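Local coordinates for protein probable 2-hydroxyhepta-2,4-diene-1,7-dioate isomerase (Thermus thermophilus, PDB 2DFU) that probably acts as a metal-dependent isomerase or hydrolase of the fumarylacetoacetate hydrolase family, assigned to 2-hydroxyhepta-2,4-diene-1,7-dioate isomerisation, at residues L41-T46 against A87-P92; T98-P103 against A164-P169; V142-T147 against G250-L255. All coordinates share one frame; numbering follows the deposited sequence.

Overall arrangement
Contacts 1 and 3 are buried, whereas contact 2 is only partly so, and their centres lie 9 to 10 Å apart. Contact 3 packs two strands through buried aliphatic side chains, with one leucine methyl also on backbone. Contact 1 is mostly apolar too, but joins a short, weakly bonded strand and the turn after it to an irregular loop, the backbones sharing a water. Contact 2 adds a charged pair to its apolar part. Shared elements tie them together: G90 N of contact 1 bonds to F253 O of contact 3, R88 N meets the E100 carboxylate of contact 2, and V102 N bonds to L255 O. Strands 137-148 and 168-175, which pair antiparallel, supply contacts 3 and 2 respectively.

Contact 1 of 3, residues L41-T46 against A87-P92; sequences LLPPAT and ARPGNP
L41 and P89 carry the apolar part of this contact, their side chains crossing at about a right angle. The branch that does the touching is CD1 of L41: it comes 4.1 Å from CG of P89 and 3.9 Å from CD of P92, so it meets two proline rings. P89 also packs on backbone, its CD 3.7 Å from the carbonyl carbon C of L42. P43 adds a third proline, its CD 4.2 Å from CD of P89, these two side chains also crossing at about a right angle. At the more exposed margin L42 and R88 run side by side in the same direction, CD2 of L42 lying 3.8 Å from CD of R88, so the aliphatic part of the arginine does the packing; its CB, CG and CD also lie against L41 O.

The polar part goes through water. One molecule donates to L41 O at 2.7 Å and to P89 O at 2.9 Å, joining two backbone carbonyls. A second accepts from L41 N at 3.0 Å and, weakly, from ND2 of N91. The N91 amide is fixed mainly from outside, with OD1 receiving R93 N and ND2 donating to L36 O.

The arrangement is a loop packed against a short, weakly bonded strand: strand 41-42, paired with strand 2-6, meets the proline-rich loop after strand 86-87. It joins the small N-terminal region to the fumarylacetoacetate hydrolase-type fold, where P172 of strand 168-175 touches L41 and W173 touches P92.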
# COMPACT_ATOMS: atom_id res chain seq x y z
N LEU A 41 2.11 -20.96 10.15
CA LEU A 41 1.74 -20.54 8.81
C LEU A 41 1.61 -19.03 8.71
O LEU A 41 1.00 -18.40 9.57
CB LEU A 41 0.41 -21.16 8.40
CG LEU A 41 0.40 -22.27 7.36
CD1 LEU A 41 -1.01 -22.38 6.80
CD2 LEU A 41 1.39 -21.97 6.24
N LEU A 42 2.17 -18.46 7.65
CA LEU A 42 2.11 -17.02 7.41
C LEU A 42 1.40 -16.75 6.09
O LEU A 42 1.17 -17.67 5.30
CB LEU A 42 3.53 -16.45 7.32
CG LEU A 42 4.47 -16.61 8.52
CD1 LEU A 42 5.87 -16.10 8.14
CD2 LEU A 42 3.91 -15.82 9.71
N PRO A 43 1.00 -15.50 5.85
CA PRO A 43 0.34 -15.22 4.57
C PRO A 43 1.39 -15.56 3.50
O PRO A 43 2.57 -15.21 3.65
CB PRO A 43 0.06 -13.72 4.66
CG PRO A 43 -0.18 -13.52 6.14
CD PRO A 43 0.93 -14.34 6.76
N PRO A 44 0.99 -16.24 2.42
CA PRO A 44 1.89 -16.65 1.34
C PRO A 44 2.39 -15.57 0.38
O PRO A 44 2.47 -15.79 -0.83
CB PRO A 44 1.08 -17.72 0.61
CG PRO A 44 -0.31 -17.16 0.70
CD PRO A 44 -0.40 -16.68 2.15
N ALA A 45 2.73 -14.40 0.93
CA ALA A 45 3.24 -13.30 0.12
C ALA A 45 3.78 -12.19 1.01
O ALA A 45 3.46 -12.13 2.19
CB ALA A 45 2.12 -12.75 -0.78
N THR A 46 4.59 -11.32 0.42
CA THR A 46 5.18 -10.16 1.10
C THR A 46 4.96 -9.01 0.11
O THR A 46 5.91 -8.50 -0.48
CB THR A 46 6.70 -10.34 1.35
OG1 THR A 46 7.32 -10.78 0.15
CG2 THR A 46 6.95 -11.36 2.45
N ALA A 87 -3.32 -10.88 7.92
CA ALA A 87 -3.47 -11.64 9.15
C ALA A 87 -3.17 -13.10 8.85
O ALA A 87 -3.59 -13.63 7.83
CB ALA A 87 -4.89 -11.48 9.67
N ARG A 88 -2.43 -13.75 9.75
CA ARG A 88 -2.05 -15.15 9.58
C ARG A 88 -3.23 -16.09 9.42
O ARG A 88 -4.24 -15.96 10.09
CB ARG A 88 -1.21 -15.64 10.77
CG ARG A 88 0.14 -14.96 10.93
CD ARG A 88 0.95 -15.62 12.04
NE ARG A 88 0.28 -15.46 13.33
CZ ARG A 88 0.38 -14.36 14.07
NH1 ARG A 88 1.12 -13.34 13.66
NH2 ARG A 88 -0.28 -14.29 15.22
N PRO A 89 -3.11 -17.06 8.50
CA PRO A 89 -4.15 -18.04 8.23
C PRO A 89 -4.05 -19.16 9.26
O PRO A 89 -2.95 -19.50 9.72
CB PRO A 89 -3.81 -18.54 6.84
CG PRO A 89 -2.30 -18.53 6.87
CD PRO A 89 -1.99 -17.21 7.54
N GLY A 90 -5.18 -19.74 9.63
CA GLY A 90 -5.12 -20.84 10.57
C GLY A 90 -4.42 -22.02 9.92
O GLY A 90 -4.63 -22.31 8.73
N ASN A 91 -3.56 -22.69 10.68
CA ASN A 91 -2.85 -23.88 10.22
C ASN A 91 -3.91 -25.00 10.13
O ASN A 91 -4.60 -25.28 11.11
CB ASN A 91 -1.78 -24.25 11.25
CG ASN A 91 -0.87 -25.36 10.78
OD1 ASN A 91 -1.32 -26.41 10.32
ND2 ASN A 91 0.44 -25.14 10.91
N PRO A 92 -4.05 -25.65 8.96
CA PRO A 92 -5.03 -26.73 8.79
C PRO A 92 -4.93 -27.88 9.79
O PRO A 92 -5.87 -28.66 9.96
CB PRO A 92 -4.78 -27.18 7.35
CG PRO A 92 -4.37 -25.92 6.68
CD PRO A 92 -3.39 -25.32 7.68
O HOH W 1 -0.64 -19.37 11.54
O HOH W 2 0.15 -21.95 12.12

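Contact 2 of 3, residues T98-P103 against A164-P169; sequences TAEPVP and ADKFLP
E100 and K166 meet where the loop leading into strand 102-104 passes a type II beta turn, A164 to F167, which is closed by F167 N to A164 O at 3.1 Å; the backbones are nearest at V102 and K166, their CA atoms 5.4 Å apart. K166 takes the positive phi (64°) characteristic of the third position of a type II turn.

A salt bridge dominates the polar chemistry, NZ of K166 lying 2.7 Å from OE2 of E100. The two side chains cross at about a right angle, and the ammonium meets the oxygen from above the carboxylate, 40° out of its plane. E100 reaches across with CG anti to the backbone N (chi1 174°) and an extended chain, while the lysine bends at chi2. The other oxygen, OE1, accepts the backbone N of R88 and, at 2.8 Å, a water that also takes a weak bond from NZ of K166, so both carboxylate oxygens are held, an arrangement that would probably favour the ionised form.

The apolar part centres on V102. Its CG2 lies 3.7 Å from CG of P169, the two side chains crossing at about a right angle, and 3.3 Å from K166 O. CG1 approaches CD1 of F167 obliquely at 4.4 Å. P103 rests its CD 3.9 Å from CG of K166, on the aliphatic part of the lysine.

OD2 of D165 hydrogen-bonds OG1 of T218 of the second subunit. The whole is a beta turn leading into strand 168-175, joined by an ion pair and a valine-proline contact to the segment running into strand 102-104, within the fumarylacetoacetate hydrolase-type fold.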
# COMPACT_ATOMS: atom_id res chain seq x y z
N THR A 98 -4.71 -21.62 15.91
CA THR A 98 -3.56 -20.93 15.34
C THR A 98 -3.88 -19.68 14.52
O THR A 98 -3.05 -18.78 14.43
CB THR A 98 -2.73 -21.87 14.46
OG1 THR A 98 -3.59 -22.52 13.52
CG2 THR A 98 -2.02 -22.91 15.31
N ALA A 99 -5.06 -19.63 13.91
CA ALA A 99 -5.43 -18.48 13.10
C ALA A 99 -5.31 -17.18 13.89
O ALA A 99 -5.70 -17.11 15.06
CB ALA A 99 -6.85 -18.65 12.59
N GLU A 100 -4.76 -16.15 13.26
CA GLU A 100 -4.61 -14.86 13.92
C GLU A 100 -5.99 -14.23 13.96
O GLU A 100 -6.62 -14.02 12.93
CB GLU A 100 -3.64 -13.97 13.15
CG GLU A 100 -3.54 -12.56 13.69
CD GLU A 100 -2.34 -11.80 13.14
OE1 GLU A 100 -1.91 -12.11 12.00
OE2 GLU A 100 -1.83 -10.91 13.85
N PRO A 101 -6.49 -13.93 15.17
CA PRO A 101 -7.82 -13.32 15.29
C PRO A 101 -7.90 -11.93 14.69
O PRO A 101 -6.94 -11.16 14.74
CB PRO A 101 -8.06 -13.29 16.80
CG PRO A 101 -7.16 -14.37 17.34
CD PRO A 101 -5.91 -14.18 16.50
N VAL A 102 -9.05 -11.62 14.10
CA VAL A 102 -9.30 -10.30 13.55
C VAL A 102 -10.10 -9.62 14.66
O VAL A 102 -11.23 -10.01 14.95
CB VAL A 102 -10.18 -10.35 12.28
CG1 VAL A 102 -10.51 -8.94 11.82
CG2 VAL A 102 -9.47 -11.12 11.18
N PRO A 103 -9.51 -8.62 15.33
CA PRO A 103 -10.23 -7.94 16.40
C PRO A 103 -11.46 -7.20 15.87
O PRO A 103 -11.38 -6.54 14.84
CB PRO A 103 -9.20 -6.95 16.95
CG PRO A 103 -7.89 -7.60 16.62
CD PRO A 103 -8.13 -8.12 15.23
N ALA A 164 -7.94 -1.57 7.87
CA ALA A 164 -7.63 -1.57 9.30
C ALA A 164 -6.76 -2.79 9.56
O ALA A 164 -6.76 -3.73 8.77
CB ALA A 164 -8.93 -1.66 10.12
N ASP A 165 -6.00 -2.78 10.65
CA ASP A 165 -5.14 -3.92 10.97
C ASP A 165 -5.92 -5.24 10.95
O ASP A 165 -7.05 -5.31 11.43
CB ASP A 165 -4.50 -3.74 12.36
CG ASP A 165 -3.44 -2.65 12.38
OD1 ASP A 165 -2.97 -2.24 11.30
OD2 ASP A 165 -3.07 -2.21 13.49
N LYS A 166 -5.30 -6.28 10.39
CA LYS A 166 -5.88 -7.62 10.29
C LYS A 166 -7.14 -7.73 9.42
O LYS A 166 -7.86 -8.72 9.52
CB LYS A 166 -6.19 -8.19 11.68
CG LYS A 166 -5.13 -7.96 12.75
CD LYS A 166 -3.73 -8.38 12.32
CE LYS A 166 -2.73 -8.06 13.43
NZ LYS A 166 -1.33 -8.41 13.09
N PHE A 167 -7.43 -6.73 8.59
CA PHE A 167 -8.61 -6.82 7.74
C PHE A 167 -8.39 -7.68 6.50
O PHE A 167 -9.18 -7.64 5.56
CB PHE A 167 -9.09 -5.43 7.32
CG PHE A 167 -10.08 -4.81 8.28
CD1 PHE A 167 -10.10 -5.19 9.62
CD2 PHE A 167 -10.98 -3.84 7.84
CE1 PHE A 167 -11.01 -4.62 10.52
CE2 PHE A 167 -11.89 -3.26 8.72
CZ PHE A 167 -11.90 -3.65 10.06
N LEU A 168 -7.31 -8.46 6.50
CA LEU A 168 -7.06 -9.32 5.36
C LEU A 168 -6.42 -10.67 5.68
O LEU A 168 -5.22 -10.87 5.47
CB LEU A 168 -6.20 -8.60 4.30
CG LEU A 168 -6.00 -9.40 3.00
CD1 LEU A 168 -7.35 -9.66 2.33
CD2 LEU A 168 -5.06 -8.66 2.07
N PRO A 169 -7.20 -11.60 6.24
CA PRO A 169 -6.63 -12.92 6.54
C PRO A 169 -6.25 -13.46 5.16
O PRO A 169 -7.02 -13.29 4.20
CB PRO A 169 -7.82 -13.68 7.15
CG PRO A 169 -8.58 -12.59 7.85
CD PRO A 169 -8.55 -11.45 6.84
O HOH W 3 -0.13 -10.45 10.61

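Contact 3 of 3, residues V142-T147 against G250-L255; sequences VAVDIT and GTLFTL
V142 and L252 form the centre of the first shell, sliding past each other in opposite directions with their CB atoms 3.8 Å apart. The CG1 branch of V142 also lies against CB of L252, while CG2 turns toward G250 and comes 3.8 Å from its carbonyl O. L252 reaches further along the facing strand through one methyl, CD2: it sits 3.4 Å from CA of A143 and 3.8 Å from CG2 of V144. This methyl therefore rests on backbone as well as side chain. The remaining contact is tip to tip, CG2 of V144 against CG2 of T254 at 4.1 Å; the threonine thus offers its methyl to this surface.

Across these segments the contacts are van der Waals, aliphatic groups meeting one another and the backbone. The axes of strands 142-144 and 250-255 approach to 7.0 Å, with N-to-C directions 28° apart. V142, V144, L252 and T254 all point their CB atoms toward the other segment, and each strand pairs with other strands; together these identify face-to-face packing, as opposed to neighbours within a sheet.

The next shell holds strand 137-148 among its own partners. V142 and V144 bond through their backbones to G171 and P169 of strand 168-175, and A143 bonds to E116 of strand 111-121. Further along, D145, its backbone bonded to E114, forms salt bridges with K81 and K162.

On the opposing side, strand 250-259 lies between strands 102-104 and 241-246. V244 and V246 of the latter touch V142, L242 touches T254, and P89 of the loop after strand 86-87 borders L252, so the contact lies buried between strand 137-148 with its partners and the sheet holding 250-259 and 241-246.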
# COMPACT_ATOMS: atom_id res chain seq x y z
N VAL A 142 -6.30 -17.88 -0.94
CA VAL A 142 -7.63 -17.47 -0.50
C VAL A 142 -7.54 -16.28 0.44
O VAL A 142 -6.53 -16.09 1.11
CB VAL A 142 -8.34 -18.63 0.22
CG1 VAL A 142 -9.81 -18.31 0.42
CG2 VAL A 142 -8.17 -19.92 -0.59
N ALA A 143 -8.61 -15.49 0.50
CA ALA A 143 -8.63 -14.34 1.38
C ALA A 143 -10.02 -14.04 1.90
O ALA A 143 -11.02 -14.52 1.36
CB ALA A 143 -8.10 -13.11 0.66
N VAL A 144 -10.06 -13.26 2.97
CA VAL A 144 -11.32 -12.80 3.52
C VAL A 144 -11.13 -11.29 3.55
O VAL A 144 -10.26 -10.78 4.26
CB VAL A 144 -11.56 -13.28 4.96
CG1 VAL A 144 -12.75 -12.55 5.54
CG2 VAL A 144 -11.80 -14.77 4.99
N ASP A 145 -11.91 -10.58 2.75
CA ASP A 145 -11.83 -9.13 2.70
C ASP A 145 -12.73 -8.59 3.81
O ASP A 145 -13.93 -8.39 3.60
CB ASP A 145 -12.28 -8.65 1.31
CG ASP A 145 -12.41 -7.13 1.21
OD1 ASP A 145 -12.02 -6.42 2.16
OD2 ASP A 145 -12.90 -6.65 0.17
N ILE A 146 -12.16 -8.39 4.99
CA ILE A 146 -12.92 -7.86 6.12
C ILE A 146 -13.33 -6.42 5.81
O ILE A 146 -12.51 -5.60 5.41
CB ILE A 146 -12.08 -7.88 7.41
CG1 ILE A 146 -11.71 -9.32 7.77
CG2 ILE A 146 -12.87 -7.23 8.55
CD1 ILE A 146 -12.88 -10.18 8.23
N THR A 147 -14.62 -6.11 6.01
CA THR A 147 -15.15 -4.79 5.70
C THR A 147 -15.98 -4.13 6.81
O THR A 147 -16.91 -4.74 7.35
CB THR A 147 -16.05 -4.86 4.44
OG1 THR A 147 -15.32 -5.46 3.36
CG2 THR A 147 -16.53 -3.49 4.04
N GLY A 250 -7.23 -24.39 -1.58
CA GLY A 250 -7.14 -24.77 -0.18
C GLY A 250 -8.23 -24.11 0.63
O GLY A 250 -9.14 -23.49 0.09
N THR A 251 -8.14 -24.24 1.94
CA THR A 251 -9.13 -23.64 2.81
C THR A 251 -8.50 -22.66 3.78
O THR A 251 -7.57 -22.99 4.49
CB THR A 251 -9.87 -24.71 3.63
OG1 THR A 251 -10.46 -25.66 2.73
CG2 THR A 251 -10.95 -24.08 4.48
N LEU A 252 -9.02 -21.44 3.78
CA LEU A 252 -8.54 -20.41 4.67
C LEU A 252 -9.37 -20.42 5.95
O LEU A 252 -10.59 -20.30 5.91
CB LEU A 252 -8.65 -19.04 4.01
CG LEU A 252 -8.43 -17.80 4.89
CD1 LEU A 252 -7.05 -17.84 5.53
CD2 LEU A 252 -8.60 -16.55 4.02
N PHE A 253 -8.69 -20.56 7.09
CA PHE A 253 -9.35 -20.56 8.38
C PHE A 253 -9.01 -19.28 9.13
O PHE A 253 -7.84 -18.90 9.24
CB PHE A 253 -8.87 -21.75 9.22
CG PHE A 253 -9.24 -23.09 8.65
CD1 PHE A 253 -10.51 -23.63 8.88
CD2 PHE A 253 -8.32 -23.82 7.91
CE1 PHE A 253 -10.85 -24.89 8.38
CE2 PHE A 253 -8.65 -25.08 7.41
CZ PHE A 253 -9.93 -25.61 7.65
N THR A 254 -10.03 -18.59 9.63
CA THR A 254 -9.80 -17.37 10.38
C THR A 254 -10.93 -17.20 11.39
O THR A 254 -11.90 -17.96 11.38
CB THR A 254 -9.72 -16.13 9.46
OG1 THR A 254 -9.31 -15.00 10.23
CG2 THR A 254 -11.06 -15.84 8.84
N LEU A 255 -10.81 -16.21 12.26
CA LEU A 255 -11.84 -15.98 13.26
C LEU A 255 -11.85 -14.56 13.78
O LEU A 255 -10.84 -13.84 13.73
CB LEU A 255 -11.68 -16.97 14.42
CG LEU A 255 -10.41 -16.93 15.27
CD1 LEU A 255 -10.40 -15.68 16.13
CD2 LEU A 255 -10.37 -18.15 16.16